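PDB 4IVF: putative uncharacterized protein from Lodderomyces elongisporus, which binds two glutathione molecules per subunit and, as a member of the glutathione S-transferase superfamily, probably catalyses glutathione-dependent chemistry. Local coordinates for residues A116-I121 with F179-W184; Q122-H127 with N141-D146; R149-F154 with P199-W204. All blocks are in the same frame, centred on the assembly; numbering follows the deposited sequence.

Interaction 1: residues A116-I121 with F179-W184; sequences AENGPI and FALLGW. With GSH (glutathione), chain T; GSH (glutathione), chain J.
One face of the W184 indole is covered by G119: its CA stands 3.8 Å from the centroid of the five-membered ring and 19° off the ring normal, a CH-pi contact, and its carbonyl O lies over the same ring system, 3.5 Å from W184 CH2. At the edge, in the ring plane, sits C2 of the glutathione of chain T. The carboxylate atom O31 of that ligand approaches obliquely, 3.4 Å from W184 CZ2, while O32 comes within 3.2 Å of P120 CD. Indole and glycyl carboxylate both close on the helix backbone at G119, which has no side chain. N118 reaches toward helix 176-185 with its CG anti to the backbone N (chi1 173°). Its OD1 thereby reaches W184 CB at 3.4 Å and L181 CD1 at 3.5 Å, with the amide plane steeply inclined to the indole. These are van der Waals contacts, and the hydrogen-bond partner of OD1 is Q114. Indole NE1 is hydrogen-bonded to OD1 of N17, a glutathione-binding residue. E117 points to the subunit interface, where OE2 accepts a hydrogen bond from N1 of the chain J glutathione and OE1 forms a salt bridge with R57 of the second subunit. The two segments run nearly parallel, their axes 10.1 Å apart at 17°, within the all-helical C-terminal domain of the GST fold. A180 and W184 of helix 176-185 touch helix 102-131, whereas F179, L181 and L182 touch helix 199-209; helix 16-27 of the thioredoxin-like domain also touches W184.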
loop_
_atom_site.group_PDB
_atom_site.type_symbol
_atom_site.label_atom_id
_atom_site.label_comp_id
_atom_site.label_asym_id
_atom_site.label_seq_id
_atom_site.Cartn_x
_atom_site.Cartn_y
_atom_site.Cartn_z
ATOM N N ALA F 116 -1.229 1.482 -2.962
ATOM C CA ALA F 116 -1.700 2.649 -2.219
ATOM C C ALA F 116 -2.477 3.657 -3.061
ATOM O O ALA F 116 -3.268 4.440 -2.525
ATOM C CB ALA F 116 -0.546 3.338 -1.504
ATOM N N GLU F 117 -2.260 3.660 -4.373
ATOM C CA GLU F 117 -2.967 4.628 -5.213
ATOM C C GLU F 117 -3.641 3.994 -6.429
ATOM O O GLU F 117 -4.820 4.231 -6.683
ATOM C CB GLU F 117 -2.058 5.827 -5.558
ATOM C CG GLU F 117 -1.637 6.570 -4.277
ATOM C CD GLU F 117 -0.628 7.696 -4.481
ATOM O OE1 GLU F 117 -0.895 8.600 -5.287
ATOM O OE2 GLU F 117 0.420 7.686 -3.802
ATOM N N ASN F 118 -2.924 3.149 -7.149
ATOM C CA ASN F 118 -3.501 2.516 -8.326
ATOM C C ASN F 118 -4.761 1.696 -7.995
ATOM O O ASN F 118 -5.850 2.043 -8.420
ATOM C CB ASN F 118 -2.434 1.697 -9.074
ATOM C CG ASN F 118 -3.010 0.884 -10.216
ATOM O OD1 ASN F 118 -2.833 -0.332 -10.273
ATOM N ND2 ASN F 118 -3.717 1.547 -11.122
ATOM N N GLY F 119 -4.606 0.624 -7.223
ATOM C CA GLY F 119 -5.734 -0.197 -6.792
ATOM C C GLY F 119 -6.881 0.568 -6.138
ATOM O O GLY F 119 -8.008 0.510 -6.605
ATOM N N PRO F 120 -6.601 1.291 -5.043
ATOM C CA PRO F 120 -7.676 2.056 -4.405
ATOM C C PRO F 120 -8.412 3.007 -5.344
ATOM O O PRO F 120 -9.639 3.049 -5.290
ATOM C CB PRO F 120 -6.941 2.835 -3.302
ATOM C CG PRO F 120 -5.814 1.909 -2.913
ATOM C CD PRO F 120 -5.366 1.304 -4.237
ATOM N N ILE F 121 -7.696 3.754 -6.181
ATOM C CA ILE F 121 -8.346 4.728 -7.054
ATOM C C ILE F 121 -9.133 4.074 -8.206
ATOM O O ILE F 121 -10.265 4.458 -8.490
ATOM C CB ILE F 121 -7.335 5.772 -7.593
ATOM C CG1 ILE F 121 -6.856 6.677 -6.452
ATOM C CG2 ILE F 121 -7.934 6.590 -8.740
ATOM C CD1 ILE F 121 -7.977 7.412 -5.721
ATOM N N PHE F 179 4.168 -7.008 -11.354
ATOM C CA PHE F 179 3.090 -7.975 -11.242
ATOM C C PHE F 179 1.886 -7.399 -10.517
ATOM O O PHE F 179 0.754 -7.701 -10.866
ATOM C CB PHE F 179 3.597 -9.281 -10.644
ATOM C CG PHE F 179 4.591 -9.979 -11.528
ATOM C CD1 PHE F 179 4.205 -10.461 -12.768
ATOM C CD2 PHE F 179 5.915 -10.116 -11.141
ATOM C CE1 PHE F 179 5.109 -11.092 -13.605
ATOM C CE2 PHE F 179 6.828 -10.737 -11.966
ATOM C CZ PHE F 179 6.425 -11.229 -13.211
ATOM N N ALA F 180 2.136 -6.531 -9.546
ATOM C CA ALA F 180 1.070 -5.796 -8.862
ATOM C C ALA F 180 0.270 -4.930 -9.822
ATOM O O ALA F 180 -0.964 -4.971 -9.824
ATOM C CB ALA F 180 1.644 -4.937 -7.731
ATOM N N LEU F 181 0.969 -4.130 -10.623
ATOM C CA LEU F 181 0.302 -3.235 -11.566
ATOM C C LEU F 181 -0.510 -4.033 -12.599
ATOM O O LEU F 181 -1.621 -3.652 -12.988
ATOM C CB LEU F 181 1.330 -2.325 -12.263
ATOM C CG LEU F 181 0.721 -1.354 -13.284
ATOM C CD1 LEU F 181 -0.226 -0.387 -12.602
ATOM C CD2 LEU F 181 1.792 -0.605 -14.063
ATOM N N LEU F 182 0.054 -5.158 -13.014
ATOM C CA LEU F 182 -0.517 -5.996 -14.064
ATOM C C LEU F 182 -1.941 -6.480 -13.744
ATOM O O LEU F 182 -2.797 -6.550 -14.628
ATOM C CB LEU F 182 0.405 -7.195 -14.307
ATOM C CG LEU F 182 0.039 -8.173 -15.416
ATOM C CD1 LEU F 182 -0.085 -7.435 -16.745
ATOM C CD2 LEU F 182 1.061 -9.297 -15.499
ATOM N N GLY F 183 -2.191 -6.819 -12.481
ATOM C CA GLY F 183 -3.503 -7.301 -12.085
ATOM C C GLY F 183 -4.580 -6.285 -12.424
ATOM O O GLY F 183 -5.628 -6.654 -12.932
ATOM N N TRP F 184 -4.296 -5.008 -12.159
ATOM C CA TRP F 184 -5.240 -3.911 -12.359
ATOM C C TRP F 184 -5.255 -3.347 -13.769
ATOM O O TRP F 184 -6.289 -2.843 -14.230
ATOM C CB TRP F 184 -4.965 -2.786 -11.364
ATOM C CG TRP F 184 -5.582 -3.056 -10.015
ATOM C CD1 TRP F 184 -4.994 -3.670 -8.948
ATOM C CD2 TRP F 184 -6.914 -2.729 -9.610
ATOM N NE1 TRP F 184 -5.884 -3.748 -7.894
ATOM C CE2 TRP F 184 -7.069 -3.177 -8.276
ATOM C CE3 TRP F 184 -7.991 -2.089 -10.238
ATOM C CZ2 TRP F 184 -8.257 -3.003 -7.560
ATOM C CZ3 TRP F 184 -9.183 -1.923 -9.525
ATOM C CH2 TRP F 184 -9.304 -2.382 -8.202
HETATM N N1 GSH T . -16.012 -3.103 -0.511
HETATM C CA1 GSH T . -16.023 -2.748 -1.909
HETATM C C1 GSH T . -16.858 -1.557 -2.116
HETATM O O11 GSH T . -17.340 -0.956 -1.129
HETATM O O12 GSH T . -17.078 -1.127 -3.269
HETATM C CB1 GSH T . -16.455 -3.927 -2.788
HETATM C CG1 GSH T . -15.770 -3.881 -4.105
HETATM C CD1 GSH T . -14.282 -4.222 -4.015
HETATM O OE1 GSH T . -13.825 -4.892 -3.076
HETATM N N2 GSH T . -13.323 -3.751 -5.082
HETATM C CA2 GSH T . -11.909 -4.076 -4.981
HETATM C C2 GSH T . -11.125 -2.827 -4.690
HETATM O O2 GSH T . -11.519 -1.749 -5.114
HETATM C CB2 GSH T . -11.430 -4.618 -6.251
HETATM S SG2 GSH T . -12.407 -5.992 -6.750
HETATM N N3 GSH T . -9.892 -2.882 -3.925
HETATM C CA3 GSH T . -9.170 -1.650 -3.679
HETATM C C3 GSH T . -7.715 -1.901 -3.638
HETATM O O31 GSH T . -7.199 -2.845 -4.286
HETATM O O32 GSH T . -6.993 -1.150 -2.926
HETATM N N1 GSH J . 0.375 7.076 -0.996
HETATM C CA1 GSH J . 1.143 8.246 -0.675
HETATM C C1 GSH J . 1.941 8.002 0.524
HETATM O O11 GSH J . 2.968 8.671 0.716
HETATM O O12 GSH J . 1.605 7.137 1.369
HETATM C CB1 GSH J . 0.195 9.395 -0.406
HETATM C CG1 GSH J . 0.887 10.678 -0.601
HETATM C CD1 GSH J . -0.094 11.840 -0.551
HETATM O OE1 GSH J . -1.328 11.668 -0.552
HETATM N N2 GSH J . 0.466 13.232 -0.511
HETATM C CA2 GSH J . -0.427 14.367 -0.461
HETATM C C2 GSH J . -0.080 15.279 -1.601
HETATM O O2 GSH J . 1.111 15.454 -1.880
HETATM C CB2 GSH J . -0.231 15.089 0.802
HETATM S SG2 GSH J . -0.460 14.026 2.197
HETATM N N3 GSH J . -1.150 15.940 -2.341
HETATM C CA3 GSH J . -0.858 16.840 -3.450
HETATM C C3 GSH J . -1.471 16.359 -4.715
HETATM O O31 GSH J . -1.966 15.201 -4.774
HETATM O O32 GSH J . -1.500 17.117 -5.739
#

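Interaction 2: residues Q122-H127 with N141-D146; sequences QGQANH and NRYITD. With GSH (glutathione), chain I; GSH (glutathione), chain T.
This is a close helix-helix contact between 122-127 and 141-146, made by consecutive helices of the all-helical C-terminal domain, with a different glutathione bound by each segment. The axes approach to 8.0 Å, with 142° between their N-to-C directions, and the CA atoms of A125 and Y143 are only 4.7 Å apart. The small A125 permits that spacing: its CB meets Y143 CB at 3.6 Å, and I144 adds CD1 from the side. Over the Y143 ring, Q124 CB sits almost centrally, 3.6 Å from the centroid and 12° off the normal, in a CH-pi contact. R142 CG covers the opposite face, so the phenol is sandwiched between aliphatic groups from both helices. The chain of Q124 lies alongside the tyrosine, both pointing the same way, and is bent at chi2, which carries its amide away from helix 141-146. There Q124 OE1 accepts hydrogen bonds from Y143 and R142 of the second subunit, and the reciprocal bonds place these polar ends at the dimer interface.

R142 runs extended from CG to NE and reaches across the interface to the chain I glutathione, which N17 and R57 of the second subunit also bind. It presents two nitrogens to the C1 carboxylate: NH1 to O12 at 3.2 Å and NH2 to O11 at 3.0 Å, both bonds fairly straight. G123 has no side chain, and its CA lies 3.2 Å from O2 of the chain T glutathione, the ligand held by N17 and R57 of this chain. The paired N-H...O bonds fix the rotation of the carboxylate, and the positive guanidinium probably helps to offset its negative charge. NH2 also bonds Q124 of the second subunit, so one nitrogen serves both the ligand and the dimer interface.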
loop_
_atom_site.group_PDB
_atom_site.type_symbol
_atom_site.label_atom_id
_atom_site.label_comp_id
_atom_site.label_asym_id
_atom_site.label_seq_id
_atom_site.Cartn_x
_atom_site.Cartn_y
_atom_site.Cartn_z
ATOM N N GLN F 122 -8.531 3.088 -8.860
ATOM C CA GLN F 122 -9.198 2.407 -9.956
ATOM C C GLN F 122 -10.384 1.581 -9.417
ATOM O O GLN F 122 -11.367 1.335 -10.122
ATOM C CB GLN F 122 -8.216 1.514 -10.717
ATOM C CG GLN F 122 -8.805 0.912 -11.982
ATOM C CD GLN F 122 -7.790 0.150 -12.824
ATOM O OE1 GLN F 122 -6.577 0.370 -12.724
ATOM N NE2 GLN F 122 -8.282 -0.751 -13.662
ATOM N N GLY F 123 -10.281 1.162 -8.159
ATOM C CA GLY F 123 -11.356 0.437 -7.512
ATOM C C GLY F 123 -12.536 1.341 -7.246
ATOM O O GLY F 123 -13.676 0.900 -7.323
ATOM N N GLN F 124 -12.273 2.617 -6.957
ATOM C CA GLN F 124 -13.363 3.565 -6.724
ATOM C C GLN F 124 -14.093 3.842 -8.019
ATOM O O GLN F 124 -15.322 3.903 -8.049
ATOM C CB GLN F 124 -12.874 4.880 -6.130
ATOM C CG GLN F 124 -12.220 4.748 -4.780
ATOM C CD GLN F 124 -12.887 3.697 -3.916
ATOM O OE1 GLN F 124 -14.051 3.842 -3.526
ATOM N NE2 GLN F 124 -12.153 2.620 -3.622
ATOM N N ALA F 125 -13.323 4.007 -9.087
ATOM C CA ALA F 125 -13.890 4.208 -10.410
ATOM C C ALA F 125 -14.786 3.031 -10.781
ATOM O O ALA F 125 -15.889 3.211 -11.290
ATOM C CB ALA F 125 -12.776 4.398 -11.450
ATOM N N ASN F 126 -14.293 1.826 -10.523
ATOM C CA ASN F 126 -15.046 0.621 -10.799
ATOM C C ASN F 126 -16.333 0.629 -9.985
ATOM O O ASN F 126 -17.401 0.271 -10.489
ATOM C CB ASN F 126 -14.219 -0.618 -10.463
ATOM C CG ASN F 126 -13.295 -1.029 -11.593
ATOM O OD1 ASN F 126 -13.245 -0.379 -12.637
ATOM N ND2 ASN F 126 -12.542 -2.109 -11.381
ATOM N N HIS F 127 -16.236 1.063 -8.734
ATOM C CA HIS F 127 -17.436 1.148 -7.914
ATOM C C HIS F 127 -18.468 2.113 -8.498
ATOM O O HIS F 127 -19.637 1.780 -8.589
ATOM C CB HIS F 127 -17.139 1.538 -6.466
ATOM C CG HIS F 127 -18.373 1.882 -5.695
ATOM N ND1 HIS F 127 -19.219 0.920 -5.184
ATOM C CD2 HIS F 127 -18.938 3.078 -5.400
ATOM C CE1 HIS F 127 -20.240 1.509 -4.587
ATOM N NE2 HIS F 127 -20.089 2.816 -4.694
ATOM N N ASN F 141 -16.410 10.777 -12.723
ATOM C CA ASN F 141 -15.405 11.642 -13.323
ATOM C C ASN F 141 -14.147 11.730 -12.474
ATOM O O ASN F 141 -13.040 11.654 -13.004
ATOM C CB ASN F 141 -15.953 13.058 -13.565
ATOM C CG ASN F 141 -17.072 13.088 -14.586
ATOM O OD1 ASN F 141 -17.170 12.215 -15.448
ATOM N ND2 ASN F 141 -17.923 14.108 -14.497
ATOM N N ARG F 142 -14.316 11.878 -11.160
ATOM C CA ARG F 142 -13.164 12.023 -10.262
ATOM C C ARG F 142 -12.192 10.849 -10.365
ATOM O O ARG F 142 -10.988 11.047 -10.513
ATOM C CB ARG F 142 -13.601 12.222 -8.810
ATOM C CG ARG F 142 -12.452 12.238 -7.805
ATOM C CD ARG F 142 -12.908 12.752 -6.435
ATOM N NE ARG F 142 -11.938 12.456 -5.389
ATOM C CZ ARG F 142 -10.856 13.189 -5.136
ATOM N NH1 ARG F 142 -10.591 14.275 -5.852
ATOM N NH2 ARG F 142 -10.032 12.828 -4.170
ATOM N N TYR F 143 -12.727 9.632 -10.334
ATOM C CA TYR F 143 -11.889 8.435 -10.286
ATOM C C TYR F 143 -11.380 7.927 -11.639
ATOM O O TYR F 143 -10.282 7.385 -11.732
ATOM C CB TYR F 143 -12.562 7.344 -9.437
ATOM C CG TYR F 143 -12.743 7.859 -8.035
ATOM C CD1 TYR F 143 -11.639 8.118 -7.240
ATOM C CD2 TYR F 143 -14.004 8.151 -7.522
ATOM C CE1 TYR F 143 -11.772 8.623 -5.967
ATOM C CE2 TYR F 143 -14.142 8.664 -6.245
ATOM C CZ TYR F 143 -13.015 8.899 -5.474
ATOM O OH TYR F 143 -13.112 9.413 -4.204
ATOM N N ILE F 144 -12.170 8.107 -12.685
ATOM C CA ILE F 144 -11.678 7.857 -14.020
ATOM C C ILE F 144 -10.471 8.780 -14.314
ATOM O O ILE F 144 -9.445 8.324 -14.817
ATOM C CB ILE F 144 -12.778 8.090 -15.060
ATOM C CG1 ILE F 144 -13.839 6.996 -14.962
ATOM C CG2 ILE F 144 -12.190 8.148 -16.459
ATOM C CD1 ILE F 144 -13.334 5.621 -15.299
ATOM N N THR F 145 -10.610 10.062 -13.980
ATOM C CA THR F 145 -9.566 11.058 -14.217
ATOM C C THR F 145 -8.306 10.765 -13.401
ATOM O O THR F 145 -7.185 10.837 -13.912
ATOM C CB THR F 145 -10.049 12.484 -13.897
ATOM O OG1 THR F 145 -11.060 12.868 -14.831
ATOM C CG2 THR F 145 -8.905 13.461 -14.009
ATOM N N ASP F 146 -8.487 10.421 -12.134
ATOM C CA ASP F 146 -7.334 10.114 -11.305
ATOM C C ASP F 146 -6.710 8.771 -11.703
ATOM O O ASP F 146 -5.498 8.588 -11.599
ATOM C CB ASP F 146 -7.679 10.163 -9.817
ATOM C CG ASP F 146 -6.445 10.356 -8.946
ATOM O OD1 ASP F 146 -5.614 11.232 -9.273
ATOM O OD2 ASP F 146 -6.295 9.624 -7.948
HETATM N N1 GSH I . -5.098 15.465 -5.169
HETATM C CA1 GSH I . -5.794 15.310 -3.920
HETATM C C1 GSH I . -7.231 15.232 -4.180
HETATM O O11 GSH I . -8.034 14.864 -3.292
HETATM O O12 GSH I . -7.660 15.533 -5.311
HETATM C CB1 GSH I . -5.464 16.478 -2.999
HETATM C CG1 GSH I . -5.765 16.133 -1.591
HETATM C CD1 GSH I . -4.744 15.147 -1.058
HETATM O OE1 GSH I . -3.631 15.038 -1.587
HETATM N N2 GSH I . -5.104 14.299 0.126
HETATM C CA2 GSH I . -4.174 13.337 0.690
HETATM C C2 GSH I . -4.706 11.944 0.494
HETATM O O2 GSH I . -5.909 11.751 0.336
HETATM C CB2 GSH I . -4.069 13.583 2.125
HETATM S SG2 GSH I . -3.485 15.224 2.395
HETATM N N3 GSH I . -3.817 10.806 0.484
HETATM C CA3 GSH I . -4.412 9.498 0.276
HETATM C C3 GSH I . -3.484 8.431 0.699
HETATM O O31 GSH I . -2.814 8.560 1.752
HETATM O O32 GSH I . -3.383 7.393 -0.010
HETATM N N1 GSH T . -16.012 -3.103 -0.511
HETATM C CA1 GSH T . -16.023 -2.748 -1.909
HETATM C C1 GSH T . -16.858 -1.557 -2.116
HETATM O O11 GSH T . -17.340 -0.956 -1.129
HETATM O O12 GSH T . -17.078 -1.127 -3.269
HETATM C CB1 GSH T . -16.455 -3.927 -2.788
HETATM C CG1 GSH T . -15.770 -3.881 -4.105
HETATM C CD1 GSH T . -14.282 -4.222 -4.015
HETATM O OE1 GSH T . -13.825 -4.892 -3.076
HETATM N N2 GSH T . -13.323 -3.751 -5.082
HETATM C CA2 GSH T . -11.909 -4.076 -4.981
HETATM C C2 GSH T . -11.125 -2.827 -4.690
HETATM O O2 GSH T . -11.519 -1.749 -5.114
HETATM C CB2 GSH T . -11.430 -4.618 -6.251
HETATM S SG2 GSH T . -12.407 -5.992 -6.750
HETATM N N3 GSH T . -9.892 -2.882 -3.925
HETATM C CA3 GSH T . -9.170 -1.650 -3.679
HETATM C C3 GSH T . -7.715 -1.901 -3.638
HETATM O O31 GSH T . -7.199 -2.845 -4.286
HETATM O O32 GSH T . -6.993 -1.150 -2.926
#

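Interaction 3: residues R149-F154 with P199-W204; sequences RIYGVF and PLLGKW
Segments 149-154 and 199-204 are both helical, and their backbones come nearest at F154 and L201, whose CA atoms are 7.6 Å apart. Across that distance L201 supplies most of the contact, its two methyl branches dividing the work. L201 CD1 lies in the plane of the Y151 ring at its edge, 3.8 Å from Y151 CD2, and also meets the Y151 carbonyl O at 3.3 Å. L201 CD2 reaches F154 CB, 4.2 Å away. With CD1 anti to CA (chi2 174°), this methyl is carried out to the tyrosine, whose side chain that of L201 crosses at about a right angle. In the GST C-terminal domain this joins helix 137-159 to the first turn of helix 199-209. E155, next after F154, accepts hydrogen bonds from the backbone N atoms of L200 and L201 at the start of helix 199-209. The two aromatic groups also serve other neighbours: the Y151 ring meets that of W198, and the F154 ring meets that of F113 on helix 102-131. The Y151 hydroxyl is hydrogen-bonded to OE1 of Q122, while L181 of helix 176-185 touches both Y151 and F154.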
loop_
_atom_site.group_PDB
_atom_site.type_symbol
_atom_site.label_atom_id
_atom_site.label_comp_id
_atom_site.label_asym_id
_atom_site.label_seq_id
_atom_site.Cartn_x
_atom_site.Cartn_y
_atom_site.Cartn_z
ATOM N N ARG F 149 -4.441 9.627 -14.370
ATOM C CA ARG F 149 -3.280 10.299 -13.812
ATOM C C ARG F 149 -2.215 9.267 -13.425
ATOM O O ARG F 149 -1.039 9.414 -13.770
ATOM C CB ARG F 149 -3.658 11.140 -12.586
ATOM C CG ARG F 149 -2.498 12.009 -12.084
ATOM C CD ARG F 149 -2.714 12.567 -10.669
ATOM N NE ARG F 149 -2.691 11.530 -9.636
ATOM C CZ ARG F 149 -1.581 11.045 -9.077
ATOM N NH1 ARG F 149 -0.380 11.488 -9.450
ATOM N NH2 ARG F 149 -1.666 10.099 -8.159
ATOM N N ILE F 150 -2.650 8.216 -12.730
ATOM C CA ILE F 150 -1.754 7.213 -12.166
ATOM C C ILE F 150 -1.027 6.362 -13.222
ATOM O O ILE F 150 0.139 6.021 -13.066
ATOM C CB ILE F 150 -2.507 6.321 -11.149
ATOM C CG1 ILE F 150 -2.786 7.115 -9.879
ATOM C CG2 ILE F 150 -1.697 5.090 -10.789
ATOM C CD1 ILE F 150 -3.827 6.488 -9.007
ATOM N N TYR F 151 -1.724 6.033 -14.300
ATOM C CA TYR F 151 -1.111 5.312 -15.389
ATOM C C TYR F 151 -0.125 6.196 -16.137
ATOM O O TYR F 151 0.885 5.713 -16.649
ATOM C CB TYR F 151 -2.173 4.722 -16.311
ATOM C CG TYR F 151 -2.751 3.455 -15.719
ATOM C CD1 TYR F 151 -3.926 3.478 -14.983
ATOM C CD2 TYR F 151 -2.087 2.244 -15.850
ATOM C CE1 TYR F 151 -4.436 2.328 -14.414
ATOM C CE2 TYR F 151 -2.590 1.088 -15.284
ATOM C CZ TYR F 151 -3.770 1.138 -14.575
ATOM O OH TYR F 151 -4.283 -0.009 -14.022
ATOM N N GLY F 152 -0.414 7.492 -16.169
ATOM C CA GLY F 152 0.516 8.466 -16.707
ATOM C C GLY F 152 1.811 8.484 -15.915
ATOM O O GLY F 152 2.889 8.640 -16.476
ATOM N N VAL F 153 1.705 8.316 -14.605
ATOM C CA VAL F 153 2.882 8.293 -13.747
ATOM C C VAL F 153 3.689 7.028 -14.020
ATOM O O VAL F 153 4.909 7.084 -14.205
ATOM C CB VAL F 153 2.501 8.347 -12.251
ATOM C CG1 VAL F 153 3.745 8.198 -11.375
ATOM C CG2 VAL F 153 1.760 9.636 -11.934
ATOM N N PHE F 154 3.004 5.889 -14.054
ATOM C CA PHE F 154 3.654 4.636 -14.434
ATOM C C PHE F 154 4.306 4.697 -15.832
ATOM O O PHE F 154 5.307 4.022 -16.081
ATOM C CB PHE F 154 2.676 3.465 -14.359
ATOM C CG PHE F 154 2.462 2.925 -12.963
ATOM C CD1 PHE F 154 3.501 2.287 -12.277
ATOM C CD2 PHE F 154 1.209 3.011 -12.351
ATOM C CE1 PHE F 154 3.296 1.764 -10.985
ATOM C CE2 PHE F 154 0.988 2.495 -11.064
ATOM C CZ PHE F 154 2.028 1.869 -10.377
ATOM N N PRO F 199 2.159 4.472 -24.622
ATOM C CA PRO F 199 2.793 3.496 -25.518
ATOM C C PRO F 199 3.813 2.591 -24.830
ATOM O O PRO F 199 3.891 1.414 -25.168
ATOM C CB PRO F 199 3.437 4.371 -26.608
ATOM C CG PRO F 199 3.574 5.723 -25.987
ATOM C CD PRO F 199 2.413 5.864 -25.039
ATOM N N LEU F 200 4.567 3.116 -23.871
ATOM C CA LEU F 200 5.489 2.277 -23.119
ATOM C C LEU F 200 4.742 1.226 -22.275
ATOM O O LEU F 200 5.113 0.055 -22.273
ATOM C CB LEU F 200 6.411 3.122 -22.239
ATOM C CG LEU F 200 7.322 4.138 -22.939
ATOM C CD1 LEU F 200 8.189 4.795 -21.907
ATOM C CD2 LEU F 200 8.174 3.483 -24.024
ATOM N N LEU F 201 3.696 1.641 -21.572
ATOM C CA LEU F 201 2.855 0.689 -20.838
ATOM C C LEU F 201 2.264 -0.371 -21.771
ATOM O O LEU F 201 2.248 -1.560 -21.442
ATOM C CB LEU F 201 1.736 1.410 -20.099
ATOM C CG LEU F 201 2.049 2.042 -18.746
ATOM C CD1 LEU F 201 0.841 2.826 -18.263
ATOM C CD2 LEU F 201 2.424 0.975 -17.720
ATOM N N GLY F 202 1.782 0.071 -22.934
ATOM C CA GLY F 202 1.254 -0.827 -23.943
ATOM C C GLY F 202 2.201 -1.951 -24.319
ATOM O O GLY F 202 1.775 -3.084 -24.463
ATOM N N LYS F 203 3.487 -1.646 -24.489
ATOM C CA LYS F 203 4.479 -2.671 -24.836
ATOM C C LYS F 203 4.783 -3.570 -23.641
ATOM O O LYS F 203 4.906 -4.793 -23.769
ATOM C CB LYS F 203 5.782 -2.022 -25.322
ATOM C CG LYS F 203 5.710 -1.333 -26.669
ATOM C CD LYS F 203 6.924 -0.423 -26.867
ATOM C CE LYS F 203 7.199 -0.139 -28.339
ATOM N NZ LYS F 203 8.579 -0.566 -28.777
ATOM N N TRP F 204 4.931 -2.937 -22.485
ATOM C CA TRP F 204 5.148 -3.621 -21.221
ATOM C C TRP F 204 3.989 -4.593 -20.957
ATOM O O TRP F 204 4.203 -5.776 -20.653
ATOM C CB TRP F 204 5.271 -2.567 -20.114
ATOM C CG TRP F 204 5.121 -3.052 -18.695
ATOM C CD1 TRP F 204 6.114 -3.458 -17.861
ATOM C CD2 TRP F 204 3.906 -3.124 -17.937
ATOM N NE1 TRP F 204 5.595 -3.799 -16.635
ATOM C CE2 TRP F 204 4.241 -3.610 -16.659
ATOM C CE3 TRP F 204 2.560 -2.842 -18.225
ATOM C CZ2 TRP F 204 3.283 -3.819 -15.661
ATOM C CZ3 TRP F 204 1.608 -3.064 -17.235
ATOM C CH2 TRP F 204 1.977 -3.537 -15.969
#

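In the fold
The three contacts tie together four helices of one domain. Interactions 1 and 2 share helix 102-131, with centres about 12 Å apart, and both border the chain T glutathione; W184 O and Q122 NE2, 2.9 Å apart, join them by a probable hydrogen bond. Interactions 2 and 3 share helix 137-159, and although their centres are about 17 Å apart, Q122 OE1 lies 2.7 Å from Y151 OH. Q122 therefore links all three. Along the chain, interaction 2 is nested within the loop closed by interaction 1, whereas the segments of 1 and 3 alternate. Interaction 3 is farther from the ligands, the Y151 side chain being about 11 Å from a bound glutathione.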